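Local coordinates for secretory-abundant heat soluble protein 1 (Ramazzottius varieornatus, PDB 5XN9) that acts as a secreted molecular shield during desiccation and probably binds lipid in a barrel related to fatty acid binding proteins, at residues Ala23-Ser26 against Pro31-Gln34; Glu74-Thr77 against Thr82-Lys85; Lys96-Val101 against Asn105-Asp110; Glu120-Tyr123 against Val128-Lys131. All coordinates share one frame; numbering follows the deposited sequence.

Overall arrangement
Three antiparallel hairpins and one helical lid make this small fatty-acid-binding-protein fold a worked example of chemistry following place. Interaction 1 closes one end of the barrel with two short helices and relies on sparse apolar touches; through Phe24 it packs on interactions 3 and 4. Interactions 2, 3 and 4 belong to one sheet. Interactions 2 and 3 are surface contacts with centres about 10 Å apart, linked by neighbouring strands 82-91 and 94-101; the first is short and lies at the sheet margin, the second longer and carries zinc. Interaction 4, partly buried, joins a salt bridge on one face to an acetate-binding cluster on the other.

Interaction 1. Residues Ala23-Ser26 against Pro31-Gln34; sequences AFIS and PLEQ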
# COMPACT_ATOMS: atom_id res chain seq x y z
N ALA A 23 -10.81 4.47 -11.36
CA ALA A 23 -10.73 5.93 -11.33
C ALA A 23 -9.45 6.39 -10.66
O ALA A 23 -8.84 7.38 -11.07
CB ALA A 23 -11.95 6.51 -10.62
N PHE A 24 -9.03 5.68 -9.61
CA PHE A 24 -7.78 6.01 -8.95
C PHE A 24 -6.59 5.76 -9.87
O PHE A 24 -5.71 6.61 -10.01
CB PHE A 24 -7.64 5.21 -7.66
CG PHE A 24 -6.29 5.33 -7.02
CD1 PHE A 24 -5.94 6.49 -6.34
CD2 PHE A 24 -5.37 4.30 -7.10
CE1 PHE A 24 -4.69 6.61 -5.75
CE2 PHE A 24 -4.12 4.42 -6.52
CZ PHE A 24 -3.78 5.58 -5.84
N ILE A 25 -6.57 4.59 -10.52
CA ILE A 25 -5.49 4.27 -11.45
C ILE A 25 -5.44 5.28 -12.59
O ILE A 25 -4.36 5.75 -12.98
CB ILE A 25 -5.64 2.82 -11.96
CG1 ILE A 25 -5.41 1.83 -10.81
CG2 ILE A 25 -4.66 2.54 -13.09
CD1 ILE A 25 -4.05 1.96 -10.16
N SER A 26 -6.61 5.63 -13.14
CA SER A 26 -6.65 6.62 -14.22
C SER A 26 -6.15 7.98 -13.74
O SER A 26 -5.45 8.69 -14.47
CB SER A 26 -8.06 6.74 -14.78
OG SER A 26 -8.49 5.50 -15.34
N PRO A 31 -2.08 3.20 -17.27
CA PRO A 31 -3.02 2.55 -18.19
C PRO A 31 -3.79 1.44 -17.50
O PRO A 31 -3.21 0.60 -16.80
CB PRO A 31 -2.11 2.00 -19.30
CG PRO A 31 -0.80 1.79 -18.61
CD PRO A 31 -0.68 2.88 -17.59
N LEU A 32 -5.12 1.44 -17.69
CA LEU A 32 -5.94 0.40 -17.09
C LEU A 32 -5.63 -0.97 -17.68
O LEU A 32 -5.82 -1.99 -17.00
CB LEU A 32 -7.43 0.73 -17.26
CG LEU A 32 -7.97 1.95 -16.51
CD1 LEU A 32 -9.41 2.21 -16.90
CD2 LEU A 32 -7.84 1.77 -15.00
N GLU A 33 -5.15 -1.02 -18.93
CA GLU A 33 -4.86 -2.30 -19.58
C GLU A 33 -3.87 -3.12 -18.78
O GLU A 33 -3.90 -4.36 -18.84
CB GLU A 33 -4.32 -2.06 -20.99
CG GLU A 33 -5.35 -1.61 -22.01
CD GLU A 33 -5.81 -0.18 -21.81
OE1 GLU A 33 -5.10 0.59 -21.12
OE2 GLU A 33 -6.88 0.19 -22.33
N GLN A 34 -2.98 -2.47 -18.03
CA GLN A 34 -1.96 -3.17 -17.26
C GLN A 34 -2.06 -2.95 -15.76
O GLN A 34 -1.41 -3.68 -15.01
CB GLN A 34 -0.56 -2.78 -17.74
CG GLN A 34 -0.13 -3.50 -19.02
CD GLN A 34 0.41 -2.55 -20.07
OE1 GLN A 34 0.64 -1.37 -19.82
NE2 GLN A 34 0.63 -3.08 -21.27
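Ser26 OG is held by its own helix and touched by the next: it is hydrogen-bonded to Asp22 O one turn back, while Leu32 packs against it with its branched end, CD1 lying 3.8 Å from OG. The two segments belong to the helix-turn-helix lid that caps the barrel in fatty acid binding proteins, here helices 21-27 and 32-35. No hydrogen bond passes between the segments, and the contact rests on the methyls of Leu32 against Ile25 and the Ser26 hydroxyl. Leu32 has CG anti to its carbonyl carbon (chi1 -66°), a setting that carries the methyls back to helix 21-27. There CD2 meets Ile25 CG2 at 3.8 Å, the two side chains running aslant to one another. Ile25 uses its short branch for this touch, and the end of its longer branch leads elsewhere. A single leucine thus carries most of the contact between two short helices, both its methyls lying by the Ser26 hydroxyl and CD2 resting also on the buried isoleucine. Pro31 stands at the N-cap of the second helix, and its carbonyl accepts a weak bond from Gln34 N. On the far side of helix 21-27, Phe24 turns inward to the barrel, its ring meeting that of Tyr123 with planes about 50° apart. At the margin of the lid contact, Ile25 CG2 stops 4.4 Å from Pro31 O.

Interaction 2. Residues Glu74-Thr77 against Thr82-Lys85; sequences EGTT and TEIK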
# COMPACT_ATOMS: atom_id res chain seq x y z
N GLU A 74 11.43 9.64 6.33
CA GLU A 74 11.33 9.53 4.88
C GLU A 74 12.12 8.33 4.38
O GLU A 74 13.15 7.95 4.96
CB GLU A 74 11.88 10.79 4.22
CG GLU A 74 11.21 12.06 4.66
CD GLU A 74 11.90 13.29 4.11
OE1 GLU A 74 13.01 13.16 3.56
OE2 GLU A 74 11.32 14.39 4.22
N GLY A 75 11.63 7.73 3.30
CA GLY A 75 12.39 6.74 2.58
C GLY A 75 12.11 6.86 1.10
O GLY A 75 11.26 7.65 0.67
N THR A 76 12.85 6.09 0.31
CA THR A 76 12.68 6.11 -1.13
C THR A 76 12.65 4.69 -1.68
O THR A 76 13.30 3.78 -1.15
CB THR A 76 13.78 6.89 -1.87
OG1 THR A 76 15.05 6.26 -1.63
CG2 THR A 76 13.83 8.34 -1.40
N THR A 77 11.90 4.53 -2.76
CA THR A 77 11.89 3.29 -3.52
C THR A 77 11.80 3.66 -5.00
O THR A 77 11.75 4.84 -5.37
CB THR A 77 10.80 2.33 -3.02
OG1 THR A 77 10.94 1.05 -3.65
CG2 THR A 77 9.42 2.88 -3.30
N THR A 82 10.62 5.19 -12.01
CA THR A 82 9.94 6.30 -11.37
C THR A 82 10.37 6.26 -9.91
O THR A 82 10.13 5.26 -9.23
CB THR A 82 8.42 6.13 -11.48
OG1 THR A 82 8.03 6.09 -12.86
CG2 THR A 82 7.72 7.28 -10.81
N GLU A 83 11.03 7.31 -9.45
CA GLU A 83 11.40 7.39 -8.04
C GLU A 83 10.17 7.71 -7.21
O GLU A 83 9.33 8.54 -7.60
CB GLU A 83 12.47 8.45 -7.81
CG GLU A 83 12.98 8.48 -6.37
CD GLU A 83 13.50 9.85 -5.97
OE1 GLU A 83 12.96 10.86 -6.48
OE2 GLU A 83 14.44 9.91 -5.15
N ILE A 84 10.07 7.08 -6.05
CA ILE A 84 8.92 7.22 -5.17
C ILE A 84 9.45 7.57 -3.78
O ILE A 84 10.25 6.82 -3.21
CB ILE A 84 8.11 5.91 -5.11
CG1 ILE A 84 7.71 5.45 -6.51
CG2 ILE A 84 6.91 6.06 -4.19
CD1 ILE A 84 6.90 6.45 -7.28
N LYS A 85 9.03 8.72 -3.25
CA LYS A 85 9.35 9.09 -1.88
C LYS A 85 8.16 8.75 -0.99
O LYS A 85 7.01 8.96 -1.37
CB LYS A 85 9.63 10.59 -1.77
CG LYS A 85 10.78 11.08 -2.63
CD LYS A 85 11.05 12.54 -2.30
CE LYS A 85 11.58 13.31 -3.50
NZ LYS A 85 11.68 14.77 -3.22
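The flat groups that meet here are peptide units and the Glu83 carboxylate, and they gather chiefly around Thr77 and Ile84. Thr77 N lies in the plane of the Ile84 carbonyl and gives it a nearly straight hydrogen bond (2.9 Å from N to O, 167° at the hydrogen). The return bond, from Ile84 N to Thr77 O, is as short, but its donor is tilted 33° from the carbonyl plane. Ile84 O takes a further, softer approach from the CA-H of Thr76, whose CA is 3.3 Å away. The carboxylate of Glu83 reaches over from the other strand on an extended chain, and its OE2 comes to 4.1 Å from the methyl of Thr76.

On the Thr77 and Ile84 face the two side chains lie side by side and point the same way, with Thr77 CG2 3.8 Å from Ile84 CB. Thr77 has its hydroxyl anti to the backbone N (chi1 -171°), which turns the methyl to the isoleucine and OG1 to a hydrogen bond with Asn65 ND2. Thr76 and Lys85 share the other face as a non-hydrogen-bonded pair; the lysine chain leads away beyond its first carbons. Ile84 also packs on Val99 and Val101 of strand 94-101, tying the hairpin to the next one. The arrangement is an antiparallel hairpin at the margin of the sheet, where strand 75-79 is outermost and the bond to Asn65 reaches strand 63-69 at the other margin, consistent with the strand gap of fatty-acid-binding-protein barrels.

Interaction 3. Residues Lys96-Val101 against Asn105-Asp110; sequences KAEVHV and NKVIHD. With ZN (zinc ion), chain D.
Glu98 and His109 stand side by side and point the same way, with carboxylate and imidazole planes 53° apart, so that one oxygen and one nitrogen converge on a zinc ion. Glu98 OE2 and His109 NE2 each bind it at 2.0 Å, and OE2 lies in the plane of the imidazole at its edge. The second carboxylate oxygen, OE1, is 2.7 Å from zinc and comes within 3.2 Å of His109 CD2. A bend at chi2 (80°) folds the end of Glu98 across to the opposite strand and sets OE2 beside Val107 CG1, 3.5 Å away. The metal thus draws together a pair that, at a non-hydrogen-bonded position of the ladder, has no main-chain bonds between its own two residues.

The framework is an antiparallel hairpin of strands 94-101 and 106-114 within the fatty-acid-binding-protein barrel. Val99 with Ile108 and Ala97 with Asp110 are hydrogen-bonded pairs whose side chains lie on the other face of the sheet from zinc. There Val99 and Ile108 abut at their branch points, CB to CB 3.9 Å, and the delta methyl of Ile108 slants over to Val101 CG2. At the turn, Asn105 and Lys106 both face Val101, forming a G1 beta bulge, with Asn105 in a left-handed backbone conformation. Lys106 N bonds to Val101 O at 3.3 Å from above the carbonyl plane, whereas Val101 N reaches Lys106 O at 2.8 Å in an almost linear bond (179° at the hydrogen).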
# COMPACT_ATOMS: atom_id res chain seq x y z
N LYS A 96 -0.59 5.09 7.88
CA LYS A 96 -0.74 5.96 6.72
C LYS A 96 0.60 6.12 6.03
O LYS A 96 1.64 6.16 6.69
CB LYS A 96 -1.27 7.34 7.12
CG LYS A 96 -2.71 7.29 7.62
CD LYS A 96 -3.30 8.67 7.82
CE LYS A 96 -4.81 8.59 8.05
NZ LYS A 96 -5.35 9.85 8.62
N ALA A 97 0.59 6.20 4.70
CA ALA A 97 1.78 6.54 3.94
C ALA A 97 1.51 7.77 3.10
O ALA A 97 0.49 7.86 2.39
CB ALA A 97 2.25 5.39 3.04
N GLU A 98 2.44 8.72 3.16
CA GLU A 98 2.46 9.91 2.31
C GLU A 98 3.46 9.66 1.19
O GLU A 98 4.64 9.43 1.46
CB GLU A 98 2.93 11.11 3.13
CG GLU A 98 2.80 12.43 2.40
CD GLU A 98 1.39 12.98 2.44
OE1 GLU A 98 0.54 12.43 3.18
OE2 GLU A 98 1.14 13.97 1.72
N VAL A 99 2.99 9.67 -0.05
CA VAL A 99 3.81 9.25 -1.19
C VAL A 99 3.96 10.41 -2.17
O VAL A 99 2.95 10.97 -2.64
CB VAL A 99 3.22 8.02 -1.88
CG1 VAL A 99 4.05 7.65 -3.07
CG2 VAL A 99 3.14 6.84 -0.89
N HIS A 100 5.20 10.78 -2.49
CA HIS A 100 5.47 11.75 -3.55
C HIS A 100 5.96 11.00 -4.77
O HIS A 100 6.85 10.14 -4.65
CB HIS A 100 6.59 12.72 -3.18
CG HIS A 100 6.19 13.83 -2.25
ND1 HIS A 100 6.11 13.66 -0.89
CD2 HIS A 100 5.97 15.14 -2.48
CE1 HIS A 100 5.81 14.81 -0.32
NE2 HIS A 100 5.71 15.73 -1.26
N VAL A 101 5.43 11.34 -5.94
CA VAL A 101 6.01 10.89 -7.20
C VAL A 101 6.47 12.14 -7.95
O VAL A 101 5.71 12.69 -8.76
CB VAL A 101 5.00 10.08 -8.02
CG1 VAL A 101 5.69 9.48 -9.22
CG2 VAL A 101 4.36 8.99 -7.15
N ASN A 105 4.58 14.91 -10.58
CA ASN A 105 3.89 15.89 -9.76
C ASN A 105 2.62 15.31 -9.12
O ASN A 105 1.54 15.89 -9.17
CB ASN A 105 3.58 17.17 -10.55
CG ASN A 105 3.18 18.32 -9.65
OD1 ASN A 105 3.65 18.42 -8.52
ND2 ASN A 105 2.29 19.18 -10.14
N LYS A 106 2.77 14.12 -8.54
CA LYS A 106 1.66 13.47 -7.85
C LYS A 106 1.99 13.28 -6.37
O LYS A 106 3.14 12.99 -6.00
CB LYS A 106 1.31 12.11 -8.48
CG LYS A 106 0.73 12.16 -9.89
CD LYS A 106 -0.74 12.62 -9.90
CE LYS A 106 -1.32 12.67 -11.32
NZ LYS A 106 -0.98 13.95 -12.00
N VAL A 107 0.96 13.46 -5.54
CA VAL A 107 1.00 13.13 -4.13
C VAL A 107 -0.11 12.12 -3.88
O VAL A 107 -1.26 12.36 -4.25
CB VAL A 107 0.80 14.39 -3.26
CG1 VAL A 107 0.76 14.02 -1.77
CG2 VAL A 107 1.90 15.39 -3.54
N ILE A 108 0.24 10.99 -3.26
CA ILE A 108 -0.69 9.89 -3.03
C ILE A 108 -0.79 9.64 -1.54
O ILE A 108 0.22 9.66 -0.82
CB ILE A 108 -0.20 8.60 -3.74
CG1 ILE A 108 -0.03 8.83 -5.24
CG2 ILE A 108 -1.17 7.46 -3.49
CD1 ILE A 108 0.64 7.68 -5.94
N HIS A 109 -2.02 9.44 -1.06
CA HIS A 109 -2.28 9.02 0.31
C HIS A 109 -2.66 7.55 0.30
O HIS A 109 -3.53 7.14 -0.46
CB HIS A 109 -3.43 9.83 0.91
CG HIS A 109 -3.07 11.24 1.22
ND1 HIS A 109 -4.01 12.18 1.62
CD2 HIS A 109 -1.89 11.89 1.20
CE1 HIS A 109 -3.42 13.34 1.81
NE2 HIS A 109 -2.12 13.19 1.58
N ASP A 110 -2.00 6.77 1.15
CA ASP A 110 -2.38 5.39 1.41
C ASP A 110 -2.77 5.30 2.88
O ASP A 110 -2.14 5.91 3.74
CB ASP A 110 -1.18 4.47 1.21
CG ASP A 110 -0.98 4.07 -0.23
OD1 ASP A 110 -1.85 4.41 -1.07
OD2 ASP A 110 0.03 3.40 -0.52
ZN ZN D . -0.71 14.60 2.06

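Interaction 4. Residues Glu120-Tyr123 against Val128-Lys131; sequences EKTY and VTAK. With ACY (acetic acid), chain L.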
# COMPACT_ATOMS: atom_id res chain seq x y z
N GLU A 120 -8.83 -2.63 5.49
CA GLU A 120 -9.37 -1.74 4.46
C GLU A 120 -8.26 -0.78 4.04
O GLU A 120 -7.72 -0.04 4.88
CB GLU A 120 -10.56 -0.96 5.03
CG GLU A 120 -11.29 -0.07 4.03
CD GLU A 120 -12.50 0.63 4.64
OE1 GLU A 120 -12.65 1.85 4.42
OE2 GLU A 120 -13.29 -0.04 5.34
N LYS A 121 -7.89 -0.80 2.76
CA LYS A 121 -6.89 0.11 2.23
C LYS A 121 -7.58 1.19 1.43
O LYS A 121 -8.41 0.90 0.55
CB LYS A 121 -5.85 -0.60 1.36
CG LYS A 121 -4.72 0.33 0.95
CD LYS A 121 -3.52 -0.41 0.38
CE LYS A 121 -2.47 0.58 -0.04
NZ LYS A 121 -1.37 -0.06 -0.80
N THR A 122 -7.26 2.44 1.74
CA THR A 122 -7.81 3.59 1.03
C THR A 122 -6.68 4.25 0.26
O THR A 122 -5.58 4.45 0.79
CB THR A 122 -8.43 4.57 2.02
OG1 THR A 122 -9.46 3.91 2.76
CG2 THR A 122 -9.03 5.75 1.29
N TYR A 123 -6.95 4.58 -1.00
CA TYR A 123 -5.98 5.19 -1.90
C TYR A 123 -6.57 6.51 -2.32
O TYR A 123 -7.72 6.56 -2.77
CB TYR A 123 -5.82 4.32 -3.16
CG TYR A 123 -5.59 2.83 -2.95
CD1 TYR A 123 -6.63 1.99 -2.52
CD2 TYR A 123 -4.37 2.25 -3.23
CE1 TYR A 123 -6.43 0.64 -2.34
CE2 TYR A 123 -4.17 0.88 -3.06
CZ TYR A 123 -5.20 0.08 -2.62
OH TYR A 123 -5.01 -1.27 -2.44
N VAL A 128 -9.77 12.05 -5.70
CA VAL A 128 -10.19 10.73 -6.17
C VAL A 128 -9.81 9.72 -5.10
O VAL A 128 -8.63 9.61 -4.73
CB VAL A 128 -9.54 10.39 -7.52
CG1 VAL A 128 -9.90 8.97 -7.93
CG2 VAL A 128 -9.98 11.38 -8.59
N THR A 129 -10.80 8.97 -4.60
CA THR A 129 -10.55 8.00 -3.55
C THR A 129 -10.97 6.62 -4.03
O THR A 129 -12.05 6.45 -4.61
CB THR A 129 -11.40 8.34 -2.32
OG1 THR A 129 -11.13 9.70 -1.92
CG2 THR A 129 -11.10 7.40 -1.17
N ALA A 130 -10.12 5.62 -3.78
CA ALA A 130 -10.47 4.23 -4.02
C ALA A 130 -10.26 3.43 -2.74
O ALA A 130 -9.54 3.85 -1.83
CB ALA A 130 -9.67 3.63 -5.17
N LYS A 131 -10.89 2.26 -2.69
CA LYS A 131 -10.76 1.40 -1.54
C LYS A 131 -10.60 -0.04 -1.99
O LYS A 131 -11.14 -0.45 -3.02
CB LYS A 131 -11.96 1.51 -0.61
CG LYS A 131 -11.99 2.80 0.18
CD LYS A 131 -13.26 2.89 1.00
CE LYS A 131 -13.25 4.14 1.86
NZ LYS A 131 -12.27 4.01 2.95
C ACY L . -2.22 -2.20 -3.85
O ACY L . -3.37 -2.32 -4.34
OXT ACY L . -2.00 -1.72 -2.71
CH3 ACY L . -1.05 -2.66 -4.66
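From CB onward, Lys131 runs beside Thr122: CB lies 3.8 Å from Lys121 O, CG the same distance from Thr122 OG1, and CD and then CE pass Glu120 OE1, CD at 3.6 Å and CE at 3.5 Å. A bend at chi4 (-71°) then turns NZ into a double grip, a salt bridge to Glu120 OE1 at 2.6 Å, met nearly along its C-O axis, and a hydrogen bond to Thr122 OG1 at 2.8 Å. A methionine in its place would probably leave the Glu120 carboxylate without its charge mate and the Thr122 hydroxyl without this donor. Beside this group the methyls of Thr122 and Thr129 touch.

On the opposite face Tyr123 pairs with Ala130 through two backbone hydrogen bonds, and Ala130 O lies in plane at the edge of the tyrosine ring. Lys121 CG sits over one ring face, toward the rim. Acetate, probably from the crystallisation liquor, takes bonds on OXT from Lys121 NZ (2.6 Å) and on O from Tyr123 OH (2.7 Å), and also bonds to Arg132 NH1. A carboxylate gripped by arginine, tyrosine and lysine inside this barrel recalls the fatty-acid headgroup site of fatty acid binding proteins.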